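Local structure of ThiJ/PfpI family protein (Pseudomonas syringae pv. tomato, 3EWN) at residues Lys53-Ala58 against Thr80-Leu85; Gly92-Thr97 against Ala231-Lys236; Ile120-Val123 against Ile129-Ala132; Ala150-Gly153 against Ile157-Glu160; Phe210-Gly213 against Thr217-Ala220. The protein is of unknown function but belongs to the ThiJ/PfpI (DJ-1/PfpI) family, whose members share an alpha/beta fold of the class I glutamine amidotransferase type. All blocks are in the same frame, centred on the assembly; numbering follows the deposited sequence.

Interaction 1: Lys53-Ala58 against Thr80-Leu85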
loop_
_atom_site.group_PDB
_atom_site.type_symbol
_atom_site.label_atom_id
_atom_site.label_comp_id
_atom_site.label_asym_id
_atom_site.label_seq_id
_atom_site.Cartn_x
_atom_site.Cartn_y
_atom_site.Cartn_z
ATOM N N LYS A 53 5.675 15.710 9.712
ATOM C CA LYS A 53 6.466 15.906 8.508
ATOM C C LYS A 53 7.115 14.577 8.153
ATOM O O LYS A 53 7.847 14.002 8.955
ATOM C CB LYS A 53 7.540 16.969 8.742
ATOM C CG LYS A 53 6.964 18.346 9.034
ATOM C CD LYS A 53 8.058 19.375 9.223
ATOM C CE LYS A 53 7.467 20.753 9.489
ATOM N NZ LYS A 53 8.527 21.795 9.561
ATOM N N ILE A 54 6.828 14.083 6.954
ATOM C CA ILE A 54 7.392 12.815 6.501
ATOM C C ILE A 54 8.489 13.057 5.471
ATOM O O ILE A 54 8.302 13.819 4.520
ATOM C CB ILE A 54 6.313 11.921 5.855
ATOM C CG1 ILE A 54 5.225 11.592 6.879
ATOM C CG2 ILE A 54 6.947 10.632 5.334
ATOM C CD1 ILE A 54 4.033 10.859 6.290
ATOM N N TYR A 55 9.633 12.413 5.667
ATOM C CA TYR A 55 10.754 12.546 4.745
ATOM C C TYR A 55 11.001 11.210 4.049
ATOM O O TYR A 55 11.155 10.184 4.710
ATOM C CB TYR A 55 12.012 12.957 5.511
ATOM C CG TYR A 55 11.842 14.215 6.331
ATOM C CD1 TYR A 55 12.008 15.473 5.756
ATOM C CD2 TYR A 55 11.479 14.147 7.675
ATOM C CE1 TYR A 55 11.817 16.640 6.502
ATOM C CE2 TYR A 55 11.283 15.308 8.431
ATOM C CZ TYR A 55 11.454 16.548 7.836
ATOM O OH TYR A 55 11.258 17.696 8.571
ATOM N N ILE A 56 11.011 11.224 2.717
ATOM C CA ILE A 56 11.275 10.019 1.934
ATOM C C ILE A 56 12.768 10.125 1.638
ATOM O O ILE A 56 13.183 10.843 0.732
ATOM C CB ILE A 56 10.449 10.020 0.633
ATOM C CG1 ILE A 56 8.966 10.217 0.970
ATOM C CG2 ILE A 56 10.637 8.709 -0.118
ATOM C CD1 ILE A 56 8.392 9.167 1.931
ATOM N N VAL A 57 13.566 9.407 2.427
ATOM C CA VAL A 57 15.021 9.468 2.340
ATOM C C VAL A 57 15.718 8.402 1.512
ATOM O O VAL A 57 15.426 7.215 1.634
ATOM C CB VAL A 57 15.630 9.425 3.754
ATOM C CG1 VAL A 57 17.111 9.750 3.699
ATOM C CG2 VAL A 57 14.895 10.392 4.661
ATOM N N ALA A 58 16.670 8.841 0.694
ATOM C CA ALA A 58 17.444 7.935 -0.149
ATOM C C ALA A 58 18.875 8.439 -0.284
ATOM O O ALA A 58 19.189 9.556 0.128
ATOM C CB ALA A 58 16.800 7.821 -1.523
ATOM N N THR A 80 20.391 15.656 3.883
ATOM C CA THR A 80 19.359 16.640 4.199
ATOM C C THR A 80 18.289 16.140 5.169
ATOM O O THR A 80 17.424 16.904 5.595
ATOM C CB THR A 80 18.673 17.167 2.916
ATOM O OG1 THR A 80 18.040 16.086 2.220
ATOM C CG2 THR A 80 19.703 17.828 2.000
ATOM N N CYS A 81 18.338 14.860 5.516
ATOM C CA CYS A 81 17.368 14.316 6.461
ATOM C C CYS A 81 17.682 14.874 7.849
ATOM O O CYS A 81 18.842 14.918 8.251
ATOM C CB CYS A 81 17.460 12.790 6.498
ATOM S SG CYS A 81 16.338 12.001 7.677
ATOM N N PRO A 82 16.656 15.321 8.593
ATOM C CA PRO A 82 16.887 15.863 9.938
ATOM C C PRO A 82 17.721 14.921 10.809
ATOM O O PRO A 82 17.663 13.699 10.650
ATOM C CB PRO A 82 15.474 16.047 10.477
ATOM C CG PRO A 82 14.714 16.453 9.249
ATOM C CD PRO A 82 15.247 15.494 8.192
ATOM N N ARG A 83 18.491 15.497 11.730
ATOM C CA ARG A 83 19.343 14.722 12.630
ATOM C C ARG A 83 18.565 13.984 13.718
ATOM O O ARG A 83 18.869 12.833 14.029
ATOM C CB ARG A 83 20.371 15.642 13.290
ATOM C CG ARG A 83 21.432 16.185 12.344
ATOM C CD ARG A 83 22.686 15.335 12.390
ATOM N NE ARG A 83 23.260 15.309 13.734
ATOM C CZ ARG A 83 24.269 14.527 14.104
ATOM N NH1 ARG A 83 24.827 13.697 13.231
ATOM N NH2 ARG A 83 24.717 14.571 15.353
ATOM N N ASP A 84 17.583 14.658 14.310
ATOM C CA ASP A 84 16.771 14.056 15.366
ATOM C C ASP A 84 15.373 13.768 14.830
ATOM O O ASP A 84 14.668 14.676 14.396
ATOM C CB ASP A 84 16.689 14.992 16.574
ATOM C CG ASP A 84 18.055 15.342 17.136
ATOM O OD1 ASP A 84 19.050 14.677 16.778
ATOM O OD2 ASP A 84 18.134 16.285 17.950
ATOM N N LEU A 85 14.977 12.500 14.873
ATOM C CA LEU A 85 13.681 12.074 14.356
ATOM C C LEU A 85 12.761 11.453 15.396
ATOM O O LEU A 85 13.215 10.932 16.414
ATOM C CB LEU A 85 13.900 11.043 13.248
ATOM C CG LEU A 85 14.773 11.468 12.067
ATOM C CD1 LEU A 85 15.277 10.231 11.329
ATOM C CD2 LEU A 85 13.974 12.372 11.143
#
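Pro82 sets its CD-CG edge over one face of the phenol ring of Tyr55, the two rings tilted against each other, where strand 53-58 meets the loop that runs from strand 76-77 to strand 87-90. Its CD sits over the middle of the ring in a CH-pi contact, 3.8 Å from the centroid of Tyr55 and 3° off the ring normal. The next ring atom, Pro82 CG, leans toward the hydroxyl end and comes within 3.6 Å of Tyr55 CZ. Proline suits the place because its CD, bonded to the amide nitrogen, has polarised hydrogens that an aromatic face attracts. The tyrosine reaches it with CG anti to the carbonyl carbon (chi1 -55°), and its hydroxyl is hydrogen-bonded to Gln25 on the neighbouring strand, which helps to set how the ring lies.

This end is close-packed yet partly exposed, and beyond it the loop turns outward through Arg83 and Asp84, whose side chain is paired with Arg116; the carbonyls of Cys81 and Pro82 bond to Arg113. The other end is buried: Val57 CG2 rests 3.7 Å from Cys81 SG, and Phe109 of helix 104-114 touches both residues.

No hydrogen bond crosses between the two segments. Cohesion across them therefore depends on matched shape, dispersion and the weak polarity of proline C-H groups.

Interaction 2: Gly92-Thr97 against Ala231-Lys236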
loop_
_atom_site.group_PDB
_atom_site.type_symbol
_atom_site.label_atom_id
_atom_site.label_comp_id
_atom_site.label_asym_id
_atom_site.label_seq_id
_atom_site.Cartn_x
_atom_site.Cartn_y
_atom_site.Cartn_z
ATOM N N GLY A 92 11.091 -3.221 3.275
ATOM C CA GLY A 92 11.773 -4.414 2.807
ATOM C C GLY A 92 11.875 -4.582 1.297
ATOM O O GLY A 92 11.721 -3.633 0.528
ATOM N N GLY A 93 12.119 -5.824 0.892
ATOM C CA GLY A 93 12.288 -6.182 -0.505
ATOM C C GLY A 93 13.209 -7.390 -0.506
ATOM O O GLY A 93 13.294 -8.084 0.506
ATOM N N THR A 94 13.906 -7.658 -1.608
ATOM C CA THR A 94 14.806 -8.809 -1.638
ATOM C C THR A 94 16.239 -8.405 -1.977
ATOM O O THR A 94 16.965 -7.920 -1.111
ATOM C CB THR A 94 14.313 -9.876 -2.637
ATOM O OG1 THR A 94 14.147 -9.288 -3.929
ATOM C CG2 THR A 94 12.980 -10.447 -2.178
ATOM N N ASP A 95 16.651 -8.596 -3.228
ATOM C CA ASP A 95 18.010 -8.227 -3.617
ATOM C C ASP A 95 18.287 -6.749 -3.354
ATOM O O ASP A 95 19.406 -6.375 -3.000
ATOM C CB ASP A 95 18.269 -8.547 -5.094
ATOM C CG ASP A 95 18.466 -10.037 -5.346
ATOM O OD1 ASP A 95 18.773 -10.771 -4.385
ATOM O OD2 ASP A 95 18.329 -10.470 -6.508
ATOM N N GLY A 96 17.266 -5.911 -3.523
ATOM C CA GLY A 96 17.440 -4.490 -3.282
ATOM C C GLY A 96 17.696 -4.202 -1.814
ATOM O O GLY A 96 18.431 -3.276 -1.466
ATOM N N THR A 97 17.081 -5.007 -0.956
ATOM C CA THR A 97 17.217 -4.875 0.489
ATOM C C THR A 97 18.598 -5.344 0.947
ATOM O O THR A 97 19.200 -4.754 1.846
ATOM C CB THR A 97 16.148 -5.712 1.206
ATOM O OG1 THR A 97 14.848 -5.291 0.772
ATOM C CG2 THR A 97 16.268 -5.556 2.721
ATOM N N ALA A 231 14.108 -19.519 -1.390
ATOM C CA ALA A 231 15.321 -20.175 -0.911
ATOM C C ALA A 231 16.591 -19.348 -1.140
ATOM O O ALA A 231 17.429 -19.221 -0.239
ATOM C CB ALA A 231 15.462 -21.545 -1.567
ATOM N N GLU A 232 16.737 -18.783 -2.334
ATOM C CA GLU A 232 17.921 -17.985 -2.634
ATOM C C GLU A 232 18.035 -16.777 -1.707
ATOM O O GLU A 232 19.126 -16.455 -1.229
ATOM C CB GLU A 232 17.912 -17.515 -4.092
ATOM C CG GLU A 232 18.101 -18.613 -5.135
ATOM C CD GLU A 232 19.354 -19.449 -4.912
ATOM O OE1 GLU A 232 20.361 -18.913 -4.404
ATOM O OE2 GLU A 232 19.335 -20.650 -5.261
ATOM N N PHE A 233 16.913 -16.109 -1.454
ATOM C CA PHE A 233 16.909 -14.945 -0.573
ATOM C C PHE A 233 17.194 -15.373 0.867
ATOM O O PHE A 233 17.983 -14.739 1.564
ATOM C CB PHE A 233 15.557 -14.231 -0.647
ATOM C CG PHE A 233 15.450 -13.029 0.255
ATOM C CD1 PHE A 233 16.283 -11.928 0.072
ATOM C CD2 PHE A 233 14.510 -12.994 1.278
ATOM C CE1 PHE A 233 16.174 -10.802 0.894
ATOM C CE2 PHE A 233 14.391 -11.876 2.103
ATOM C CZ PHE A 233 15.227 -10.778 1.912
ATOM N N THR A 234 16.563 -16.454 1.314
ATOM C CA THR A 234 16.791 -16.927 2.675
ATOM C C THR A 234 18.271 -17.175 2.929
ATOM O O THR A 234 18.807 -16.763 3.958
ATOM C CB THR A 234 16.031 -18.228 2.960
ATOM O OG1 THR A 234 14.624 -17.991 2.844
ATOM C CG2 THR A 234 16.344 -18.729 4.372
ATOM N N LYS A 235 18.929 -17.857 1.997
ATOM C CA LYS A 235 20.348 -18.138 2.156
ATOM C C LYS A 235 21.193 -16.866 2.131
ATOM O O LYS A 235 22.115 -16.722 2.929
ATOM C CB LYS A 235 20.824 -19.122 1.080
ATOM C CG LYS A 235 20.325 -20.549 1.297
ATOM C CD LYS A 235 20.942 -21.539 0.312
ATOM C CE LYS A 235 20.383 -21.379 -1.095
ATOM N NZ LYS A 235 18.931 -21.711 -1.172
ATOM N N LYS A 236 20.874 -15.939 1.232
ATOM C CA LYS A 236 21.627 -14.685 1.144
ATOM C C LYS A 236 21.424 -13.829 2.387
ATOM O O LYS A 236 22.328 -13.096 2.797
ATOM C CB LYS A 236 21.224 -13.906 -0.111
ATOM C CG LYS A 236 21.727 -14.550 -1.395
ATOM C CD LYS A 236 21.033 -13.995 -2.629
ATOM C CE LYS A 236 21.393 -12.550 -2.885
ATOM N NZ LYS A 236 20.903 -12.118 -4.225
#
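Lys236 NZ and Asp95 OD1 form the one salt bridge between helix 231-240 and the start of helix 95-100. The modelled separation of Lys236 NZ and Asp95 OD1, 2.5 Å, is unusually short, so its exact value is doubtful although the pairing is plain. The ammonium group comes from above the carboxylate plane, 46° out of it, and the two side chains meet at about a right angle. A bend at chi3 (68°) turns the lysine chain toward the aspartate. Both residues lie at the surface, where a long flexible lysine can reach a short acid across the gap between helices.

Inward of this pair, Phe233 fills the interface. Its CG stands anti to the backbone N (chi1 179°), which carries the ring away from its own helix and onto Thr94. The methyl Thr94 CG2 lies over one ring face, 4.3 Å from the centroid of Phe233, in a CH-pi contact. Closer still is the backbone, with Thr94 CA 3.5 Å from Phe233 CE1. At the far end of the ring, Phe233 CZ is 3.6 Å from Gly93 O, a carbonyl that also accepts a hydrogen bond from Ser125 and one from a bound glycerol. Gly93 has backbone angles that residues with a side chain rarely adopt.

A Gly-Gly loop leading from strand 87-90 into a helix, next to the loop before helix 126-132, is consistent with the active-site region of DJ-1/PfpI proteins; the glycerol, probably from the crystallisation liquor, may mark that pocket.

Interaction 3: Ile120-Val123 against Ile129-Ala132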
loop_
_atom_site.group_PDB
_atom_site.type_symbol
_atom_site.label_atom_id
_atom_site.label_comp_id
_atom_site.label_asym_id
_atom_site.label_seq_id
_atom_site.Cartn_x
_atom_site.Cartn_y
_atom_site.Cartn_z
ATOM N N ILE A 120 12.560 3.326 16.411
ATOM C CA ILE A 120 13.326 2.689 15.344
ATOM C C ILE A 120 12.387 1.607 14.829
ATOM O O ILE A 120 12.020 0.687 15.562
ATOM C CB ILE A 120 14.624 2.078 15.900
ATOM C CG1 ILE A 120 15.540 3.208 16.383
ATOM C CG2 ILE A 120 15.306 1.222 14.839
ATOM C CD1 ILE A 120 16.823 2.736 17.037
ATOM N N THR A 121 11.997 1.717 13.567
ATOM C CA THR A 121 11.028 0.784 13.014
ATOM C C THR A 121 11.354 0.260 11.627
ATOM O O THR A 121 12.210 0.793 10.926
ATOM C CB THR A 121 9.650 1.456 12.939
ATOM O OG1 THR A 121 9.695 2.501 11.958
ATOM C CG2 THR A 121 9.275 2.070 14.288
ATOM N N SER A 122 10.638 -0.785 11.235
ATOM C CA SER A 122 10.808 -1.385 9.920
ATOM C C SER A 122 9.655 -2.336 9.673
ATOM O O SER A 122 8.918 -2.698 10.592
ATOM C CB SER A 122 12.129 -2.162 9.834
ATOM O OG SER A 122 12.098 -3.341 10.628
ATOM N N VAL A 123 9.492 -2.716 8.415
ATOM C CA VAL A 123 8.462 -3.659 8.022
ATOM C C VAL A 123 9.113 -4.667 7.081
ATOM O O VAL A 123 10.015 -4.320 6.318
ATOM C CB VAL A 123 7.290 -2.940 7.292
ATOM C CG1 VAL A 123 6.425 -3.948 6.539
ATOM C CG2 VAL A 123 6.447 -2.187 8.304
ATOM N N ILE A 129 18.010 -4.406 7.502
ATOM C CA ILE A 129 18.735 -3.149 7.418
ATOM C C ILE A 129 18.978 -2.619 8.831
ATOM O O ILE A 129 20.079 -2.166 9.139
ATOM C CB ILE A 129 17.952 -2.105 6.579
ATOM C CG1 ILE A 129 17.863 -2.575 5.123
ATOM C CG2 ILE A 129 18.633 -0.736 6.668
ATOM C CD1 ILE A 129 16.944 -1.718 4.240
ATOM N N LEU A 130 17.957 -2.693 9.689
ATOM C CA LEU A 130 18.090 -2.235 11.074
ATOM C C LEU A 130 19.161 -3.060 11.776
ATOM O O LEU A 130 19.967 -2.536 12.545
ATOM C CB LEU A 130 16.773 -2.406 11.846
ATOM C CG LEU A 130 15.532 -1.623 11.424
ATOM C CD1 LEU A 130 14.436 -1.852 12.454
ATOM C CD2 LEU A 130 15.853 -0.139 11.310
ATOM N N GLY A 131 19.152 -4.362 11.517
ATOM C CA GLY A 131 20.127 -5.235 12.142
ATOM C C GLY A 131 21.537 -4.965 11.655
ATOM O O GLY A 131 22.467 -4.861 12.452
ATOM N N ALA A 132 21.702 -4.849 10.342
ATOM C CA ALA A 132 23.019 -4.599 9.770
ATOM C C ALA A 132 23.571 -3.246 10.210
ATOM O O ALA A 132 24.784 -3.046 10.232
ATOM C CB ALA A 132 22.953 -4.670 8.243
#
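Leu130 points its forked end at Ser122 and Ile120, joining helix 126-132 to the strand just before it. The unit is a strand-turn-helix of the alpha/beta fold; in DJ-1/PfpI proteins the sharp turn at this place, the nucleophile elbow, typically carries the reactive residue, and the same role is probable here.

The two methyls of Leu130 reach mainly different partners. CD2 goes to the Ile120 end, where Leu130 CD2 lies 3.8 Å from Ile120 CG2, the branch that stands anti to the backbone N. The isoleucine and leucine side chains run past each other in opposite directions, so they touch alongside, branch against branch. The same methyl, Leu130 CD2, also comes within 3.8 Å of Thr121 O, although the Thr121 side chain itself leaves the opposite face of the strand and bonds to Leu88 O on strand 87-90.

Strand alternation thus offers the helix residues 120 and 122. Isoleucine gives bulk at the first, while serine keeps the second small enough for the leucine to approach the strand closely. Thr171 of strand 169-172 touches both Ser122 and Leu130, and Met110 of helix 104-114 also packs on Leu130, completing a buried setting.

No hydrogen bond crosses the contact. Ser122 OG stands between its own backbone N and carbonyl carbon (chi1 70°). From there Ser122 OG lies 3.3 Å from Leu130 CD1. Ser122 CB is 3.5 Å from Leu130 CD1.

Interaction 4: Ala150-Gly153 against Ile157-Glu160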
loop_
_atom_site.group_PDB
_atom_site.type_symbol
_atom_site.label_atom_id
_atom_site.label_comp_id
_atom_site.label_asym_id
_atom_site.label_seq_id
_atom_site.Cartn_x
_atom_site.Cartn_y
_atom_site.Cartn_z
ATOM N N ALA A 150 17.385 -14.952 10.256
ATOM C CA ALA A 150 18.682 -14.352 9.961
ATOM C C ALA A 150 19.007 -13.228 10.943
ATOM O O ALA A 150 20.177 -12.962 11.224
ATOM C CB ALA A 150 18.699 -13.812 8.524
ATOM N N LEU A 151 17.969 -12.583 11.472
ATOM C CA LEU A 151 18.136 -11.470 12.402
ATOM C C LEU A 151 19.025 -11.781 13.604
ATOM O O LEU A 151 19.678 -10.885 14.144
ATOM C CB LEU A 151 16.769 -10.982 12.892
ATOM C CG LEU A 151 15.850 -10.386 11.822
ATOM C CD1 LEU A 151 14.485 -10.085 12.431
ATOM C CD2 LEU A 151 16.490 -9.122 11.245
ATOM N N ALA A 152 19.045 -13.044 14.019
ATOM C CA ALA A 152 19.861 -13.470 15.156
ATOM C C ALA A 152 21.334 -13.133 14.935
ATOM O O ALA A 152 22.078 -12.886 15.886
ATOM C CB ALA A 152 19.695 -14.977 15.379
ATOM N N GLY A 153 21.748 -13.128 13.672
ATOM C CA GLY A 153 23.129 -12.826 13.347
ATOM C C GLY A 153 23.514 -11.392 13.652
ATOM O O GLY A 153 24.696 -11.078 13.782
ATOM N N ILE A 157 16.636 -10.908 18.541
ATOM C CA ILE A 157 15.955 -12.113 18.983
ATOM C C ILE A 157 14.775 -12.287 18.041
ATOM O O ILE A 157 13.755 -11.609 18.176
ATOM C CB ILE A 157 15.441 -11.977 20.436
ATOM C CG1 ILE A 157 16.623 -11.757 21.381
ATOM C CG2 ILE A 157 14.684 -13.232 20.844
ATOM C CD1 ILE A 157 16.209 -11.447 22.809
ATOM N N PRO A 158 14.916 -13.173 17.044
ATOM C CA PRO A 158 13.822 -13.397 16.093
ATOM C C PRO A 158 12.547 -13.776 16.839
ATOM O O PRO A 158 12.544 -14.718 17.629
ATOM C CB PRO A 158 14.354 -14.535 15.223
ATOM C CG PRO A 158 15.828 -14.284 15.225
ATOM C CD PRO A 158 16.095 -13.976 16.681
ATOM N N THR A 159 11.472 -13.034 16.584
ATOM C CA THR A 159 10.188 -13.268 17.240
ATOM C C THR A 159 9.080 -13.435 16.198
ATOM O O THR A 159 8.882 -12.560 15.356
ATOM C CB THR A 159 9.832 -12.081 18.153
ATOM O OG1 THR A 159 10.952 -11.778 18.995
ATOM C CG2 THR A 159 8.626 -12.414 19.019
ATOM N N GLU A 160 8.349 -14.545 16.258
ATOM C CA GLU A 160 7.286 -14.767 15.285
ATOM C C GLU A 160 5.957 -14.152 15.704
ATOM O O GLU A 160 5.147 -14.786 16.377
ATOM C CB GLU A 160 7.082 -16.264 15.010
ATOM C CG GLU A 160 6.398 -16.527 13.664
ATOM C CD GLU A 160 6.028 -17.984 13.432
ATOM O OE1 GLU A 160 6.713 -18.878 13.972
ATOM O OE2 GLU A 160 5.058 -18.234 12.685
#
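The puckered pyrrolidine ring of Pro158, the one ring in the contact, meets the 3-10 segment 150-153 by its CG-CD edge. Pro158 CG approaches the methyl Ala152 CB to 3.9 Å, and the adjoining Pro158 CD is 4.0 Å from that same Ala152 CB. Nearer still is the backbone, with Ala152 N 3.7 Å from Pro158 CG. On the inner flank Leu151 adds only its CB, 4.2 Å from Pro158 CG, since the rest of its chain turns toward Ser127 and Leu128 of helix 126-132. Asp149 is a further neighbour of the proline.

The 3-10 segment lies between the parallel strands 140-141 and 157-158. Alanine is small enough to let the ring come close to it, and a bond from Gly153 N to Ala150 O closes its turn. The strand side is fixed too: Thr159 OG1 donates to Ile157 O at 2.9 Å, from 35° above the carbonyl plane. Ile157 bonds through its backbone to Tyr139 and Ala141, and Thr159 to Ala141. The neighbours carry the backbone pairing, so a residue without an N-H fits between them.

The contact is thus apolar and modest: the two segments meet through van der Waals packing, with no polar bond between them.

Interaction 5: Phe210-Gly213 against Thr217-Ala220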
loop_
_atom_site.group_PDB
_atom_site.type_symbol
_atom_site.label_atom_id
_atom_site.label_comp_id
_atom_site.label_asym_id
_atom_site.label_seq_id
_atom_site.Cartn_x
_atom_site.Cartn_y
_atom_site.Cartn_z
ATOM N N PHE A 210 -9.136 -15.367 0.262
ATOM C CA PHE A 210 -8.545 -16.683 0.459
ATOM C C PHE A 210 -7.913 -16.738 1.835
ATOM O O PHE A 210 -7.833 -15.720 2.525
ATOM C CB PHE A 210 -7.521 -16.965 -0.643
ATOM C CG PHE A 210 -8.079 -16.787 -2.025
ATOM C CD1 PHE A 210 -9.120 -17.592 -2.478
ATOM C CD2 PHE A 210 -7.606 -15.778 -2.857
ATOM C CE1 PHE A 210 -9.684 -17.387 -3.730
ATOM C CE2 PHE A 210 -8.163 -15.565 -4.109
ATOM C CZ PHE A 210 -9.204 -16.370 -4.550
ATOM N N ASN A 211 -7.460 -17.921 2.234
ATOM C CA ASN A 211 -6.897 -18.091 3.563
ATOM C C ASN A 211 -5.467 -18.620 3.590
ATOM O O ASN A 211 -5.153 -19.518 4.366
ATOM C CB ASN A 211 -7.813 -19.025 4.360
ATOM C CG ASN A 211 -7.442 -19.099 5.823
ATOM O OD1 ASN A 211 -7.228 -18.075 6.474
ATOM N ND2 ASN A 211 -7.373 -20.316 6.355
ATOM N N ALA A 212 -4.595 -18.051 2.762
ATOM C CA ALA A 212 -3.209 -18.504 2.712
ATOM C C ALA A 212 -2.219 -17.409 3.086
ATOM O O ALA A 212 -1.093 -17.403 2.598
ATOM C CB ALA A 212 -2.887 -19.037 1.316
ATOM N N GLY A 213 -2.636 -16.497 3.959
ATOM C CA GLY A 213 -1.766 -15.405 4.365
ATOM C C GLY A 213 -0.737 -15.720 5.436
ATOM O O GLY A 213 0.108 -14.878 5.742
ATOM N N THR A 217 -1.944 -21.534 7.807
ATOM C CA THR A 217 -3.244 -21.760 7.179
ATOM C C THR A 217 -3.149 -21.993 5.676
ATOM O O THR A 217 -4.096 -22.474 5.058
ATOM C CB THR A 217 -4.213 -20.581 7.416
ATOM O OG1 THR A 217 -3.699 -19.397 6.794
ATOM C CG2 THR A 217 -4.397 -20.339 8.905
ATOM N N ALA A 218 -2.011 -21.644 5.089
ATOM C CA ALA A 218 -1.815 -21.820 3.657
ATOM C C ALA A 218 -1.741 -23.305 3.325
ATOM O O ALA A 218 -1.286 -24.108 4.141
ATOM C CB ALA A 218 -0.535 -21.127 3.221
ATOM N N PRO A 219 -2.206 -23.692 2.125
ATOM C CA PRO A 219 -2.165 -25.102 1.723
ATOM C C PRO A 219 -0.719 -25.575 1.787
ATOM O O PRO A 219 0.192 -24.820 1.461
ATOM C CB PRO A 219 -2.688 -25.068 0.290
ATOM C CG PRO A 219 -3.632 -23.895 0.304
ATOM C CD PRO A 219 -2.870 -22.866 1.102
ATOM N N ALA A 220 -0.503 -26.816 2.206
ATOM C CA ALA A 220 0.854 -27.340 2.299
ATOM C C ALA A 220 1.648 -27.144 1.008
ATOM O O ALA A 220 2.822 -26.779 1.048
ATOM C CB ALA A 220 0.820 -28.823 2.678
HETATM O O HOH W 1 -4.681 -17.112 8.018
#
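Thr217 places its OG1 between its backbone N and carbonyl carbon (chi1 64°), which puts the hydroxyl within bonding distance of Asn211 O, and Asn211 holds its CG anti to the backbone N (chi1 -171°), bringing its amide alongside the threonine. The two side chains cross at about a right angle. They close a compact irregular loop between helices 192-201 and 220-229, in which the chain folds back on itself just ahead of the second helix, with Pro219 as its N-cap residue.

The central bond runs from Thr217 OG1 to Asn211 O, 2.8 Å long. Its donor sits 48° above the carbonyl plane. A water joins the same two residues, giving one hydrogen to Asn211 OD1 at 3.1 Å and the other to Thr217 OG1 at 2.8 Å. Ser214 OG is hydrogen-bonded to Thr217 OG1 as well, so this hydroxyl is gripped by three partners. Threonine fits because its hydroxyl can donate and accept at once. Packing is close here too, with Asn211 ND2 3.3 Å from Thr217 CB.

Beyond the polar part lies a small apolar one. Ala212 and Ala218 bring their backbones together, CA to CA 3.7 Å, an approach that their small side chains permit. The second subunit covers this side: its Gln199 bonds to Phe210 O and Ala212 N, its Leu200 touches Ala218, and its Glu196 touches Ala212 and Pro219. Within the loop, the methyl Ala212 CB meets Ala218 CB at 3.7 Å and Pro219 CD at 3.8 Å.

In the fold
Interactions 1 and 3 both reach the central sheet, on strands 53-58 and 119-123, with centres 16 Å apart. Interaction 3 also touches interaction 2, where Thr97 CG2 packs 4.1 Å from Ile129 CG1, linking helix 95-100 to helix 126-132. The glycerol lies at interaction 2, about 3 Å from the side chain of Phe233; the probable active-site turn precedes helix 126-132. Interaction 4 borders this region, its nearest atoms about 5 Å from those of interactions 2 and 3 and about 9 Å from those of interaction 5. Interaction 5 lies largely against the second subunit, which interaction 1, its centre 38 Å away across the centre of the chain, meets only through Ile56.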